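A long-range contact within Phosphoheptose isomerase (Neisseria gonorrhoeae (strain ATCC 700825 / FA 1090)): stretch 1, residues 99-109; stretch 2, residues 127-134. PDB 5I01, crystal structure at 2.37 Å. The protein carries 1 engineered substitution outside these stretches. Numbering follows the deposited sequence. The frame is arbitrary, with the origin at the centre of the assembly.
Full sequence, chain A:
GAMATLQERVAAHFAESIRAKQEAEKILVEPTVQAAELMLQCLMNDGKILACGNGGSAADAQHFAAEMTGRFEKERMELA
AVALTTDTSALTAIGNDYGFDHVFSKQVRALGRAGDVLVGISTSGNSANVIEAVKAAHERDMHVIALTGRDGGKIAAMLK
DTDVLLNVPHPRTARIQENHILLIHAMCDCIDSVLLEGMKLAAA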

# COMPACT_ATOMS: atom_id res chain seq x y z
N GLY A 99 6.04 13.33 -12.79
CA GLY A 99 5.78 14.39 -11.82
C GLY A 99 4.56 14.06 -11.01
O GLY A 99 3.66 13.35 -11.47
N PHE A 100 4.51 14.57 -9.79
CA PHE A 100 3.47 14.18 -8.83
C PHE A 100 2.03 14.51 -9.26
O PHE A 100 1.10 13.82 -8.87
CB PHE A 100 3.75 14.77 -7.44
CG PHE A 100 2.86 14.21 -6.36
CD1 PHE A 100 2.97 12.87 -5.98
CD2 PHE A 100 1.90 15.00 -5.75
CE1 PHE A 100 2.14 12.34 -5.00
CE2 PHE A 100 1.07 14.47 -4.77
CZ PHE A 100 1.20 13.15 -4.39
N ASP A 101 1.86 15.53 -10.10
CA ASP A 101 0.53 15.97 -10.52
C ASP A 101 -0.18 15.02 -11.51
O ASP A 101 -1.36 15.21 -11.80
CB ASP A 101 0.61 17.40 -11.10
CG ASP A 101 1.20 18.42 -10.11
OD1 ASP A 101 1.47 18.09 -8.92
OD2 ASP A 101 1.41 19.59 -10.53
N HIS A 102 0.54 14.02 -12.03
CA HIS A 102 -0.02 13.03 -12.94
C HIS A 102 -0.21 11.64 -12.30
O HIS A 102 -0.54 10.69 -13.00
CB HIS A 102 0.89 12.91 -14.18
CG HIS A 102 1.25 14.22 -14.80
ND1 HIS A 102 0.39 14.92 -15.62
CD2 HIS A 102 2.37 14.98 -14.70
CE1 HIS A 102 0.97 16.04 -16.01
NE2 HIS A 102 2.17 16.10 -15.47
N VAL A 103 -0.01 11.52 -10.98
CA VAL A 103 -0.11 10.20 -10.34
C VAL A 103 -1.50 9.57 -10.38
O VAL A 103 -1.60 8.35 -10.41
CB VAL A 103 0.43 10.16 -8.88
CG1 VAL A 103 1.93 10.45 -8.86
CG2 VAL A 103 -0.36 11.07 -7.94
N PHE A 104 -2.55 10.38 -10.39
CA PHE A 104 -3.93 9.88 -10.51
C PHE A 104 -4.45 9.92 -11.95
O PHE A 104 -5.09 8.97 -12.42
CB PHE A 104 -4.88 10.67 -9.58
CG PHE A 104 -4.48 10.66 -8.12
CD1 PHE A 104 -3.98 9.50 -7.51
CD2 PHE A 104 -4.62 11.80 -7.34
CE1 PHE A 104 -3.62 9.50 -6.18
CE2 PHE A 104 -4.27 11.80 -6.00
CZ PHE A 104 -3.77 10.66 -5.42
N SER A 105 -4.17 11.01 -12.65
CA SER A 105 -4.59 11.15 -14.05
C SER A 105 -4.06 10.05 -15.00
O SER A 105 -4.73 9.72 -15.96
CB SER A 105 -4.19 12.53 -14.60
OG SER A 105 -2.82 12.57 -14.93
N LYS A 106 -2.88 9.49 -14.73
CA LYS A 106 -2.36 8.39 -15.57
C LYS A 106 -3.06 7.06 -15.32
O LYS A 106 -3.29 6.28 -16.25
CB LYS A 106 -0.84 8.23 -15.39
CG LYS A 106 -0.04 9.35 -16.04
CD LYS A 106 1.42 8.98 -16.23
CE LYS A 106 1.64 8.03 -17.41
NZ LYS A 106 1.39 8.67 -18.73
N GLN A 107 -3.41 6.79 -14.06
CA GLN A 107 -4.18 5.59 -13.72
C GLN A 107 -5.62 5.66 -14.25
O GLN A 107 -6.21 4.62 -14.58
CB GLN A 107 -4.17 5.35 -12.22
CG GLN A 107 -2.79 5.02 -11.67
CD GLN A 107 -2.83 4.79 -10.18
OE1 GLN A 107 -3.27 3.73 -9.71
NE2 GLN A 107 -2.37 5.77 -9.42
N VAL A 108 -6.19 6.86 -14.32
CA VAL A 108 -7.52 7.07 -14.90
C VAL A 108 -7.48 6.76 -16.40
O VAL A 108 -8.35 6.06 -16.89
CB VAL A 108 -8.06 8.50 -14.65
CG1 VAL A 108 -9.36 8.74 -15.40
CG2 VAL A 108 -8.28 8.74 -13.16
N ARG A 109 -6.46 7.26 -17.09
CA ARG A 109 -6.23 6.91 -18.51
C ARG A 109 -5.99 5.40 -18.73
O ARG A 109 -6.41 4.88 -19.75
CB ARG A 109 -5.10 7.74 -19.13
CG ARG A 109 -5.53 9.13 -19.60
CD ARG A 109 -4.51 9.80 -20.50
NE ARG A 109 -3.34 10.28 -19.76
CZ ARG A 109 -3.27 11.40 -19.01
NH1 ARG A 109 -4.33 12.21 -18.88
NH2 ARG A 109 -2.13 11.71 -18.39
N SER A 127 -6.28 20.52 -4.90
CA SER A 127 -5.24 19.50 -5.08
C SER A 127 -4.92 19.31 -6.57
O SER A 127 -5.78 18.87 -7.35
CB SER A 127 -5.67 18.16 -4.48
OG SER A 127 -5.67 18.22 -3.07
N ALA A 128 -3.67 19.65 -6.94
CA ALA A 128 -3.20 19.59 -8.33
C ALA A 128 -3.39 18.22 -8.99
O ALA A 128 -3.88 18.14 -10.13
CB ALA A 128 -1.74 20.01 -8.40
N ASN A 129 -3.02 17.14 -8.28
CA ASN A 129 -3.19 15.78 -8.85
C ASN A 129 -4.65 15.32 -8.97
O ASN A 129 -4.97 14.57 -9.90
CB ASN A 129 -2.33 14.72 -8.17
CG ASN A 129 -2.54 14.62 -6.68
OD1 ASN A 129 -3.44 15.24 -6.12
ND2 ASN A 129 -1.70 13.83 -6.03
N VAL A 130 -5.52 15.79 -8.08
CA VAL A 130 -6.96 15.52 -8.19
C VAL A 130 -7.62 16.32 -9.33
O VAL A 130 -8.49 15.80 -10.02
CB VAL A 130 -7.72 15.78 -6.88
CG1 VAL A 130 -9.19 15.38 -7.02
CG2 VAL A 130 -7.05 15.03 -5.73
N ILE A 131 -7.18 17.57 -9.54
CA ILE A 131 -7.60 18.38 -10.71
C ILE A 131 -7.24 17.69 -12.04
O ILE A 131 -8.10 17.54 -12.91
CB ILE A 131 -6.97 19.80 -10.69
CG1 ILE A 131 -7.56 20.65 -9.54
CG2 ILE A 131 -7.12 20.51 -12.04
CD1 ILE A 131 -6.75 21.89 -9.20
N GLU A 132 -5.98 17.29 -12.19
CA GLU A 132 -5.55 16.59 -13.42
C GLU A 132 -6.35 15.29 -13.65
O GLU A 132 -6.65 14.95 -14.80
CB GLU A 132 -4.03 16.33 -13.43
CG GLU A 132 -3.19 17.53 -13.88
CD GLU A 132 -3.17 17.70 -15.41
OE1 GLU A 132 -2.68 16.79 -16.13
OE2 GLU A 132 -3.63 18.76 -15.90
N ALA A 133 -6.69 14.60 -12.55
CA ALA A 133 -7.56 13.41 -12.63
C ALA A 133 -8.97 13.71 -13.14
O ALA A 133 -9.53 12.92 -13.89
CB ALA A 133 -7.64 12.72 -11.27
N VAL A 134 -9.54 14.85 -12.73
CA VAL A 134 -10.85 15.31 -13.22
C VAL A 134 -10.83 15.54 -14.75
O VAL A 134 -11.75 15.11 -15.47
CB VAL A 134 -11.32 16.57 -12.47
CG1 VAL A 134 -12.56 17.19 -13.12
CG2 VAL A 134 -11.62 16.24 -11.01
O HOH W 1 -2.86 13.26 -11.31

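Two segments of a chain can pack closely without a direct hydrogen bond between them, while a water bridges backbone groups of both. The contact between residues 99-109 and 127-134 of phosphoheptose isomerase illustrates the principle. The helices 105-109 and 128-134 run in nearly the same direction, their axes inclined by 25° and 8.8 Å apart at closest approach, and about 497 Å² of surface is buried between the stretches.

S127 precedes the second helix and stays out of reach of stretch 1; its O accepts the backbone hydrogen bond from I131 N. Contact begins at A128, whose methyl group points toward stretch 1 and lies against the carboxylate of D101, with A128 CB 3.8 Å from D101 CG.

N129 gives up more surface to the contact than any other residue. Its CA comes within 4.1 Å of D101 CA, a spacing that brings backbone against backbone, and the CA-H group of N129 is directed at a carbonyl: N129 CA lies 3.5 Å from D101 O, with an angle of 156° at the hydrogen. The side chain, in the p rotamer, reaches among apolar groups. Its ND2 lies 3.1 Å from F100 CE2, 3.3 Å from F104 CE2 and 3.6 Å from V103 CG2, yet the amide is not left unsatisfied, since both its polar atoms are hydrogen-bonded elsewhere in the structure.

The backbone of N129 also takes part in the water bridge. Water 1 donates to N129 O at 2.9 Å and to D101 O at 2.5 Å, and accepts from S105 N at 2.9 Å. One molecule thereby links the two stretches, bonding to two carbonyls and one amide of the backbone.

V130 points its CA-to-CB bond away, but its backbone N sits at the edge of the F104 ring, 4.2 Å from F104 CD2, and its CG2 is 4.3 Å from F104 CE2. E132 turns back toward stretch 1: its CB lies 3.3 Å from D101 O, and its OE1 approaches H102 ND1 at 3.6 Å.

At A133 the backbones draw close again, with A133 CA 4.0 Å from S105 CA. Both residues are small, and S105 CB fits 3.5 Å from E132 O and 3.8 Å from A133 N. The alanine methyl completes an apolar patch, its CB 3.8 Å from F104 CB and 4.5 Å from V108 CG2. V134 points away, and the contact ends.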